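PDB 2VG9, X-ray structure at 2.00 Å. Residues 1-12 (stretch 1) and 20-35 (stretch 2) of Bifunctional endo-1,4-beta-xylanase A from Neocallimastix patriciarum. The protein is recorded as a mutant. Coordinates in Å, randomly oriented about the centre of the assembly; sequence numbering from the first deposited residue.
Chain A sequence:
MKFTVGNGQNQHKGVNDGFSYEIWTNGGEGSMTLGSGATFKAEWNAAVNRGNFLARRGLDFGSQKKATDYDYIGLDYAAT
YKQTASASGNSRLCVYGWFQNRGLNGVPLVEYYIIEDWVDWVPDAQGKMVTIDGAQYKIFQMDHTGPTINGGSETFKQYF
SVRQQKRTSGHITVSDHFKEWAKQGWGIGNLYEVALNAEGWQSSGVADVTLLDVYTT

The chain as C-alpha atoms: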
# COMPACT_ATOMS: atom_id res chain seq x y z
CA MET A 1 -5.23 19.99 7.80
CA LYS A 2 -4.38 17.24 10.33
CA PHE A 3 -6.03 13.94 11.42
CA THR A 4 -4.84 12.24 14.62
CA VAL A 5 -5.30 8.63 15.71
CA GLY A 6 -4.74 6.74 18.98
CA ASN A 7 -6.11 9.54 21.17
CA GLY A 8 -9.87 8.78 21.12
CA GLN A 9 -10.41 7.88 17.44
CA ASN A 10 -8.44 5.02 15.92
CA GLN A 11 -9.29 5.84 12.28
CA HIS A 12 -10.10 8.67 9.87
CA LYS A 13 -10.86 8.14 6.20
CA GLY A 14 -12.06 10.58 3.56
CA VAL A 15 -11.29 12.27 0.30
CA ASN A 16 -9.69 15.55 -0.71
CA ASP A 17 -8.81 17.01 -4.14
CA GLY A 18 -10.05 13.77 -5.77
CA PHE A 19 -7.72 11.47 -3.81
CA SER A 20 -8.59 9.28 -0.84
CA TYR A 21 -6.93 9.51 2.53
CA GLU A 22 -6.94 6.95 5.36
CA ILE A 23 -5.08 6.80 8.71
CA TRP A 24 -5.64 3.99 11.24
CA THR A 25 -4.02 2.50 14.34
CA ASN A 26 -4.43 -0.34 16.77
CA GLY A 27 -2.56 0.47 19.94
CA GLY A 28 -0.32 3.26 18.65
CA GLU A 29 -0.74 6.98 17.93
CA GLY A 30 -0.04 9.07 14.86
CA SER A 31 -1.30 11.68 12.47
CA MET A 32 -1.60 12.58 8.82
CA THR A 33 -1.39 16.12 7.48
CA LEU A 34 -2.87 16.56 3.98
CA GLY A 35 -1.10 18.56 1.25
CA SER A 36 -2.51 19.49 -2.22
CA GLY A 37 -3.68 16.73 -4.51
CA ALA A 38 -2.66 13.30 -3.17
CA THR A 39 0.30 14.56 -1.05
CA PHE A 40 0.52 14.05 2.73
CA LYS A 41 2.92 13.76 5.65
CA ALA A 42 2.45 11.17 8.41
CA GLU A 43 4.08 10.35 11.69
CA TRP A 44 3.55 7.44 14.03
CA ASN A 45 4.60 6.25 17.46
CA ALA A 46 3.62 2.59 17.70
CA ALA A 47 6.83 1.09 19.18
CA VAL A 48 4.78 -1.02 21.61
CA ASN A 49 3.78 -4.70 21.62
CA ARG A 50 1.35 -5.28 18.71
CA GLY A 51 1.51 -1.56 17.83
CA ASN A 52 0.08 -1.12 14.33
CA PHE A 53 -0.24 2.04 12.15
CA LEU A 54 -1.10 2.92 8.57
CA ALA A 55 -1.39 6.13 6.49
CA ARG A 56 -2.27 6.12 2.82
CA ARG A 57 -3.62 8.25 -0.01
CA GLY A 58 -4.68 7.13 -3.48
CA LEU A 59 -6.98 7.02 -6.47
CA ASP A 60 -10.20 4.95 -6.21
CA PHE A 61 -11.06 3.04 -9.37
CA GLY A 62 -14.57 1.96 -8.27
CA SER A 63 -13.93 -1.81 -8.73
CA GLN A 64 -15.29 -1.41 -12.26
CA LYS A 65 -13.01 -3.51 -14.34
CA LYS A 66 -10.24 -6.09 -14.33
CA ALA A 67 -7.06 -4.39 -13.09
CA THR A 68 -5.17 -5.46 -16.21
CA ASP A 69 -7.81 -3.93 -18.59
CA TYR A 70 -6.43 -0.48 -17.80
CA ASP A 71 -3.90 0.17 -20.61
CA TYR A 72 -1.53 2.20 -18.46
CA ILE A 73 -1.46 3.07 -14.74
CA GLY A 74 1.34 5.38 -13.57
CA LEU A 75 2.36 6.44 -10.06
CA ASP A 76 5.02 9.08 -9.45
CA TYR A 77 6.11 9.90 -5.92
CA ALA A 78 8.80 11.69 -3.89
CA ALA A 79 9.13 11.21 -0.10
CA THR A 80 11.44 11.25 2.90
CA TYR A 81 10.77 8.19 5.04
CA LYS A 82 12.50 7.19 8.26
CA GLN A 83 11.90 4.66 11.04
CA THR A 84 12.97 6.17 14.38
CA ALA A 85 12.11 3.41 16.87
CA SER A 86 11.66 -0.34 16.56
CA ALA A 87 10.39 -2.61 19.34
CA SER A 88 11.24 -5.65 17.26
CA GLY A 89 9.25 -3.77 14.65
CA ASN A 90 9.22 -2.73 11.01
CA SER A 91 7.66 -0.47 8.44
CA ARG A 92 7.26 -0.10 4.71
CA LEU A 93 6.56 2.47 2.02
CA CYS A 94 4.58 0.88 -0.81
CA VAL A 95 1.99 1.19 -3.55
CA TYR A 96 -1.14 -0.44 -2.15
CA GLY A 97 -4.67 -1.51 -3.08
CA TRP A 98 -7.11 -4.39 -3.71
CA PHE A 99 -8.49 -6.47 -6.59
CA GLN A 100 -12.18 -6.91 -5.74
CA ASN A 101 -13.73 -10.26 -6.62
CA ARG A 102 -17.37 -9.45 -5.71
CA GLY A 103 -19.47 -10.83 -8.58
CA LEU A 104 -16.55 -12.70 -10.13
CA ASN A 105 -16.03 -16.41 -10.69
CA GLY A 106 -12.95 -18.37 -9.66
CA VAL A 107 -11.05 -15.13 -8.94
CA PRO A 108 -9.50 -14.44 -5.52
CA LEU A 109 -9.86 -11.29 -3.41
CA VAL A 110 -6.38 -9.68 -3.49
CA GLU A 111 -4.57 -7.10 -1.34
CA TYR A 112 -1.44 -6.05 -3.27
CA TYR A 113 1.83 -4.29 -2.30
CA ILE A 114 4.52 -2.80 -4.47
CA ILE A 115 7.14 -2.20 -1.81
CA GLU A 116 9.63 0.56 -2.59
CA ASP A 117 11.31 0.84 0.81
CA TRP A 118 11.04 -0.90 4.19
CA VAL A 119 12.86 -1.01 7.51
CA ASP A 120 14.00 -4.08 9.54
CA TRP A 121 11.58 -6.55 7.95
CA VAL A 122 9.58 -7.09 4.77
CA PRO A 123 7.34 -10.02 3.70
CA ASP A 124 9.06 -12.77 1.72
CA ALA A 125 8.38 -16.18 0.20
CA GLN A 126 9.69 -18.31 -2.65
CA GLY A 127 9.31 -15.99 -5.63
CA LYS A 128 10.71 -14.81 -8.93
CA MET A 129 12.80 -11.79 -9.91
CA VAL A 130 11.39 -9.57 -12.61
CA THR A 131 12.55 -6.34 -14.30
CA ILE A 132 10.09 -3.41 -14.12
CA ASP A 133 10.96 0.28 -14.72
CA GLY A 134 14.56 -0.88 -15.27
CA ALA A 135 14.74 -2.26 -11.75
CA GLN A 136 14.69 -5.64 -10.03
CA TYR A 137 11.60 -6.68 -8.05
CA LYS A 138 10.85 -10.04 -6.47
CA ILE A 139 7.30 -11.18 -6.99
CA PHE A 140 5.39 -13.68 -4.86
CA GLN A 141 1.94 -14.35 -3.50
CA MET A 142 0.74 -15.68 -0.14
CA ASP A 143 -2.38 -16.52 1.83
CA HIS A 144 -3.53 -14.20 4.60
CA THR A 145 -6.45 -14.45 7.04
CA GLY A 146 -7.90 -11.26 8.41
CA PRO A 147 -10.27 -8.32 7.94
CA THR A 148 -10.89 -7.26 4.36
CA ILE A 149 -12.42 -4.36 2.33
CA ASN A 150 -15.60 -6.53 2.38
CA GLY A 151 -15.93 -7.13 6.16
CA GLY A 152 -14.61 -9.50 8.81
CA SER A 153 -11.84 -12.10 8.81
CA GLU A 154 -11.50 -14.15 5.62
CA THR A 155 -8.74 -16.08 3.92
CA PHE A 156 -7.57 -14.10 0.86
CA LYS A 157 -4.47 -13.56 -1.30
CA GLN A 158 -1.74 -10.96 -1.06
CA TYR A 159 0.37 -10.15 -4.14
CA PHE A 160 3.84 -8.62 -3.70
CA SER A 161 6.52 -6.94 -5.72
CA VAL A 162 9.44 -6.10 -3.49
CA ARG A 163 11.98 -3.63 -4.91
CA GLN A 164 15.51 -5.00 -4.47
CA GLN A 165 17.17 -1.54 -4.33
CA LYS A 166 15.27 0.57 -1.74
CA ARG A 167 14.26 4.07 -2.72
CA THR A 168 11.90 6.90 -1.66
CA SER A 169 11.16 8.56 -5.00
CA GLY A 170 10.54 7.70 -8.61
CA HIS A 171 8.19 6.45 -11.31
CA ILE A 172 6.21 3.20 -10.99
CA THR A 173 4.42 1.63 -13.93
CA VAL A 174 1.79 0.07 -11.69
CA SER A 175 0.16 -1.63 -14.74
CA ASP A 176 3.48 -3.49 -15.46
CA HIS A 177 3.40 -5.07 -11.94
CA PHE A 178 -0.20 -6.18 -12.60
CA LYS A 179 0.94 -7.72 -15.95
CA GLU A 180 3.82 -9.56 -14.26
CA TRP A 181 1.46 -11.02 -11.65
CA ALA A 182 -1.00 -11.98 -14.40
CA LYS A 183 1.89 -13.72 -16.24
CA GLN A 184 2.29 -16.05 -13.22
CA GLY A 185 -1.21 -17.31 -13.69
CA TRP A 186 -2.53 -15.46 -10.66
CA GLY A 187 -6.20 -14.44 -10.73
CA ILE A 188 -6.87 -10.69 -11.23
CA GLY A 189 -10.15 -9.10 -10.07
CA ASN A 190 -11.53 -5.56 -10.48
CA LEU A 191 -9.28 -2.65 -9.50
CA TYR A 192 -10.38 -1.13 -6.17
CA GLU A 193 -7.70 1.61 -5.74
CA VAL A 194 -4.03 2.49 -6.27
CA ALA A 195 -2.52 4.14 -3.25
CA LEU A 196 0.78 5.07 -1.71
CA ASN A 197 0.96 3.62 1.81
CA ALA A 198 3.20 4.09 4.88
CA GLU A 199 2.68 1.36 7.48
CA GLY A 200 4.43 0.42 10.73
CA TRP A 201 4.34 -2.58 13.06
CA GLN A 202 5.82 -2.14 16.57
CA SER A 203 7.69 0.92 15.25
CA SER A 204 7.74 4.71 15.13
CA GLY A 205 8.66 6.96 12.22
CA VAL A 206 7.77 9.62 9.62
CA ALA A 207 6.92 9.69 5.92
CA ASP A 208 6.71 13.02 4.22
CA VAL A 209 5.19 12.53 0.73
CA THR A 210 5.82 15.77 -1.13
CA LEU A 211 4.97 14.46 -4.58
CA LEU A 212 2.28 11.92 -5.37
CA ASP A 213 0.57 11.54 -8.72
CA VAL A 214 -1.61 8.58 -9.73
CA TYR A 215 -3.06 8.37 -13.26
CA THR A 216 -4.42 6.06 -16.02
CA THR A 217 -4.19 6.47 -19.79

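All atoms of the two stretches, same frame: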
# COMPACT_ATOMS: atom_id res chain seq x y z
N MET A 1 -4.10 20.82 7.26
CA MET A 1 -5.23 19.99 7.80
C MET A 1 -4.74 18.62 8.33
O MET A 1 -4.24 17.81 7.56
CB MET A 1 -6.31 19.80 6.72
CG MET A 1 -7.53 19.10 7.21
SD MET A 1 -8.42 20.08 8.44
CE MET A 1 -9.21 18.75 9.37
N LYS A 2 -4.92 18.40 9.63
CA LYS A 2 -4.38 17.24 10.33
C LYS A 2 -5.46 16.29 10.95
O LYS A 2 -6.49 16.73 11.50
CB LYS A 2 -3.36 17.69 11.38
CG LYS A 2 -2.73 16.58 12.17
CD LYS A 2 -2.30 17.03 13.57
CE LYS A 2 -0.77 17.21 13.67
NZ LYS A 2 -0.35 17.55 15.10
N PHE A 3 -5.17 15.00 10.89
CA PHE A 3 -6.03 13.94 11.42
C PHE A 3 -5.17 13.06 12.32
O PHE A 3 -4.13 12.58 11.87
CB PHE A 3 -6.58 13.11 10.28
CG PHE A 3 -7.44 13.91 9.35
CD1 PHE A 3 -8.76 14.22 9.70
CD2 PHE A 3 -6.93 14.39 8.14
CE1 PHE A 3 -9.55 15.00 8.85
CE2 PHE A 3 -7.72 15.15 7.29
CZ PHE A 3 -9.04 15.44 7.64
N THR A 4 -5.62 12.89 13.57
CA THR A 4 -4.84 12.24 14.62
C THR A 4 -5.52 10.95 15.04
O THR A 4 -6.75 10.91 15.15
CB THR A 4 -4.60 13.17 15.83
OG1 THR A 4 -3.86 14.31 15.39
CG2 THR A 4 -3.75 12.47 16.92
N VAL A 5 -4.74 9.90 15.25
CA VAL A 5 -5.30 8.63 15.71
C VAL A 5 -4.58 8.13 16.99
O VAL A 5 -3.42 8.49 17.25
CB VAL A 5 -5.31 7.53 14.60
CG1 VAL A 5 -6.26 7.93 13.44
CG2 VAL A 5 -3.87 7.24 14.10
N GLY A 6 -5.28 7.31 17.76
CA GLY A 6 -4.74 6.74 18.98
C GLY A 6 -4.98 7.57 20.23
O GLY A 6 -4.43 7.27 21.30
N ASN A 7 -5.79 8.62 20.08
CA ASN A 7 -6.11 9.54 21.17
C ASN A 7 -7.63 9.77 21.32
O ASN A 7 -8.08 10.87 21.62
CB ASN A 7 -5.37 10.88 20.98
CG ASN A 7 -3.85 10.75 21.10
OD1 ASN A 7 -3.33 10.25 22.12
ND2 ASN A 7 -3.12 11.19 20.06
N GLY A 8 -8.40 8.70 21.13
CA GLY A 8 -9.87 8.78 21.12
C GLY A 8 -10.51 8.15 19.89
O GLY A 8 -11.45 7.35 20.01
N GLN A 9 -10.01 8.51 18.71
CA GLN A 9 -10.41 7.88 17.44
C GLN A 9 -9.24 7.10 16.90
O GLN A 9 -8.14 7.64 16.81
CB GLN A 9 -10.79 8.93 16.39
CG GLN A 9 -11.79 10.00 16.85
CD GLN A 9 -13.12 9.42 17.23
OE1 GLN A 9 -13.69 9.80 18.27
NE2 GLN A 9 -13.64 8.50 16.42
N ASN A 10 -9.48 5.85 16.51
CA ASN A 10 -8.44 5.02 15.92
C ASN A 10 -8.33 5.07 14.39
O ASN A 10 -7.42 4.49 13.82
CB ASN A 10 -8.57 3.57 16.39
CG ASN A 10 -8.07 3.38 17.84
OD1 ASN A 10 -7.26 4.17 18.36
ND2 ASN A 10 -8.56 2.34 18.49
N GLN A 11 -9.27 5.77 13.74
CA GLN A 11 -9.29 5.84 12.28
C GLN A 11 -9.92 7.14 11.80
O GLN A 11 -10.80 7.68 12.47
CB GLN A 11 -10.06 4.66 11.70
CG GLN A 11 -10.08 4.59 10.17
CD GLN A 11 -11.04 3.54 9.69
OE1 GLN A 11 -12.08 3.29 10.33
NE2 GLN A 11 -10.69 2.88 8.57
N HIS A 12 -9.45 7.62 10.65
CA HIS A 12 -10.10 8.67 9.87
C HIS A 12 -9.90 8.31 8.40
O HIS A 12 -8.77 8.01 7.96
CB HIS A 12 -9.48 10.05 10.11
CG HIS A 12 -9.59 10.55 11.51
ND1 HIS A 12 -10.78 10.94 12.08
CD2 HIS A 12 -8.64 10.74 12.47
CE1 HIS A 12 -10.57 11.33 13.32
NE2 HIS A 12 -9.28 11.24 13.58
N SER A 20 -8.21 9.74 -2.17
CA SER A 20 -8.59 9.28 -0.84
C SER A 20 -7.52 9.64 0.17
O SER A 20 -6.38 9.96 -0.19
CB SER A 20 -8.80 7.74 -0.82
OG SER A 20 -7.57 7.05 -1.04
N TYR A 21 -7.90 9.58 1.45
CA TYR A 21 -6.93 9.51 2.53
C TYR A 21 -7.48 8.55 3.60
O TYR A 21 -8.69 8.42 3.76
CB TYR A 21 -6.59 10.90 3.11
CG TYR A 21 -7.73 11.57 3.86
CD1 TYR A 21 -7.99 11.28 5.21
CD2 TYR A 21 -8.55 12.53 3.24
CE1 TYR A 21 -9.07 11.88 5.91
CE2 TYR A 21 -9.63 13.14 3.92
CZ TYR A 21 -9.88 12.82 5.25
OH TYR A 21 -10.91 13.44 5.91
N GLU A 22 -6.58 7.87 4.29
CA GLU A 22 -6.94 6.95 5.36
C GLU A 22 -5.76 6.86 6.34
O GLU A 22 -4.62 6.63 5.92
CB GLU A 22 -7.28 5.56 4.79
CG GLU A 22 -7.39 4.47 5.87
CD GLU A 22 -8.05 3.19 5.36
OE1 GLU A 22 -7.69 2.73 4.25
OE2 GLU A 22 -8.92 2.64 6.10
N ILE A 23 -6.05 7.06 7.62
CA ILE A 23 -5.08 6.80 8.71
C ILE A 23 -5.79 5.91 9.74
O ILE A 23 -6.99 6.10 10.00
CB ILE A 23 -4.56 8.13 9.35
CG1 ILE A 23 -3.52 7.81 10.44
CG2 ILE A 23 -5.77 9.08 9.79
CD1 ILE A 23 -2.79 8.95 11.00
N TRP A 24 -5.06 4.93 10.28
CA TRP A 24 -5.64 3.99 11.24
C TRP A 24 -4.55 3.50 12.18
O TRP A 24 -3.36 3.45 11.81
CB TRP A 24 -6.32 2.82 10.50
CG TRP A 24 -6.66 1.63 11.35
CD1 TRP A 24 -7.86 1.33 11.93
CD2 TRP A 24 -5.77 0.55 11.69
NE1 TRP A 24 -7.77 0.16 12.64
CE2 TRP A 24 -6.50 -0.34 12.49
CE3 TRP A 24 -4.44 0.28 11.41
CZ2 TRP A 24 -5.92 -1.51 13.01
CZ3 TRP A 24 -3.87 -0.86 11.92
CH2 TRP A 24 -4.62 -1.74 12.72
N THR A 25 -4.94 3.16 13.41
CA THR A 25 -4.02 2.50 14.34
C THR A 25 -4.74 1.49 15.21
O THR A 25 -5.94 1.56 15.41
CB THR A 25 -3.20 3.50 15.21
OG1 THR A 25 -2.13 2.79 15.87
CG2 THR A 25 -4.11 4.20 16.25
N ASN A 26 -4.01 0.47 15.65
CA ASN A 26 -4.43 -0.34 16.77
C ASN A 26 -3.28 -0.28 17.74
O ASN A 26 -2.20 -0.83 17.48
CB ASN A 26 -4.67 -1.78 16.35
CG ASN A 26 -5.14 -2.63 17.51
OD1 ASN A 26 -6.32 -2.62 17.83
ND2 ASN A 26 -4.22 -3.35 18.14
N GLY A 27 -3.48 0.47 18.82
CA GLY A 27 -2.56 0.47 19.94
C GLY A 27 -1.43 1.47 19.88
O GLY A 27 -0.64 1.54 20.82
N GLY A 28 -1.33 2.23 18.78
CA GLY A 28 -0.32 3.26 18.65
C GLY A 28 -0.97 4.63 18.64
O GLY A 28 -2.12 4.78 19.03
N GLU A 29 -0.23 5.63 18.18
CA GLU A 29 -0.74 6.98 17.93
C GLU A 29 -0.02 7.50 16.70
O GLU A 29 1.07 7.02 16.34
CB GLU A 29 -0.54 7.97 19.12
CG GLU A 29 0.84 8.68 19.19
CD GLU A 29 0.93 10.00 18.37
OE1 GLU A 29 -0.09 10.75 18.29
OE2 GLU A 29 2.05 10.31 17.82
N GLY A 30 -0.62 8.51 16.06
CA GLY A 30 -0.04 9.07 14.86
C GLY A 30 -0.97 10.10 14.25
O GLY A 30 -2.05 10.37 14.77
N SER A 31 -0.53 10.68 13.14
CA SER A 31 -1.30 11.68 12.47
C SER A 31 -0.92 11.74 11.01
O SER A 31 0.13 11.25 10.61
CB SER A 31 -1.11 13.04 13.15
OG SER A 31 0.21 13.52 13.01
N MET A 32 -1.84 12.28 10.21
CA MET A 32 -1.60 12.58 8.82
C MET A 32 -1.96 14.02 8.62
O MET A 32 -2.99 14.48 9.09
CB MET A 32 -2.47 11.70 7.90
CG MET A 32 -2.35 12.09 6.40
SD MET A 32 -3.47 11.18 5.27
CE MET A 32 -4.08 10.04 6.45
N THR A 33 -1.12 14.72 7.88
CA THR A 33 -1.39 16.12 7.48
C THR A 33 -1.51 16.10 5.97
O THR A 33 -0.55 15.73 5.30
CB THR A 33 -0.25 17.07 7.98
OG1 THR A 33 -0.20 17.01 9.43
CG2 THR A 33 -0.47 18.51 7.58
N LEU A 34 -2.67 16.47 5.45
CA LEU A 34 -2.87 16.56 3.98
C LEU A 34 -2.04 17.65 3.34
O LEU A 34 -1.77 18.66 3.97
CB LEU A 34 -4.34 16.86 3.65
CG LEU A 34 -5.43 15.97 4.22
CD1 LEU A 34 -6.80 16.41 3.69
CD2 LEU A 34 -5.15 14.49 3.92
N GLY A 35 -1.62 17.45 2.09
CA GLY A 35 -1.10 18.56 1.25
C GLY A 35 -2.02 18.60 0.04
O GLY A 35 -2.99 17.85 0.01
O HOH W 1 -5.82 2.17 19.74

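Two antiparallel strand pairings join these stretches. Strand 2-5 runs against strand 29-34, and residues 11-12 run against the strand 20-26. About 1006 Å² is buried, counting both sides.

The first pairing rests on backbone hydrogen bonds. Phe3 N donates to Met32 O at 2.9 Å, and Met32 N returns a bond to Phe3 O at 2.8 Å. Val5 N to Gly30 O (2.8 Å) and Gly30 N to Val5 O (3.0 Å) repeat the pattern. Leu34 N to Met1 O, 3.0 Å, extends it. In the second pairing, His12 N bonds Ile23 O at 3.0 Å, Ile23 N bonds His12 O at 2.9 Å, and Thr25 N bonds Asn10 O at 2.8 Å.

Phe3, Val5, His12, Ile23 and Met32 share one face of the sheet. Phe3 has the largest area covered by the other stretch. Its chi1 is m (-62°), and its ring forms an offset stack with Tyr21, centroids 4.7 Å apart and planes at 20°. Tyr21 takes chi1 p (68°), which places CE1 over one face of the Phe3 ring. Leu34, chi1 m and chi2 t, meets that ring at its edge, with Leu34 CG 3.9 Å from Phe3 CE2.

Ile23 is extended, with both chi angles t. Its CD1 lies 3.7 Å from Val5 CG2, and its CG2 lies 4.1 Å from Phe3 CB and 3.8 Å from His12 CB. Val5, chi1 m, also sets CG2 3.7 Å from Thr25 CG2. These branched side chains suit a strand and fill the buried space compactly. His12, chi1 m, carries its ring back toward its own stretch, where NE2 makes a weak hydrogen bond to Thr4 O (3.0 Å).

Lys2, Thr4, Gln11, Trp24, Ser31 and Thr33 lie on the other face of their pairings. Gln11 is extended through chi1 and chi2, both t. Glu22 is likewise t, t. The two chains meet where Gln11 NE2 donates to Glu22 OE2 at 3.0 Å. Gln11 CB packs at the edge of the Trp24 ring, 4.0 Å from CD1.

Gly6 has phi 90°, and a CB there would point toward the other stretch and lie 2.1 Å from Gly28 O. Glycine therefore fits this close turn, where Gly6 CA approaches Gly28 O at 3.3 Å. Water 1 links the loops: it donates weakly to Asn10 OD1 at 2.8 Å and accepts from Gly27 N at 3.0 Å.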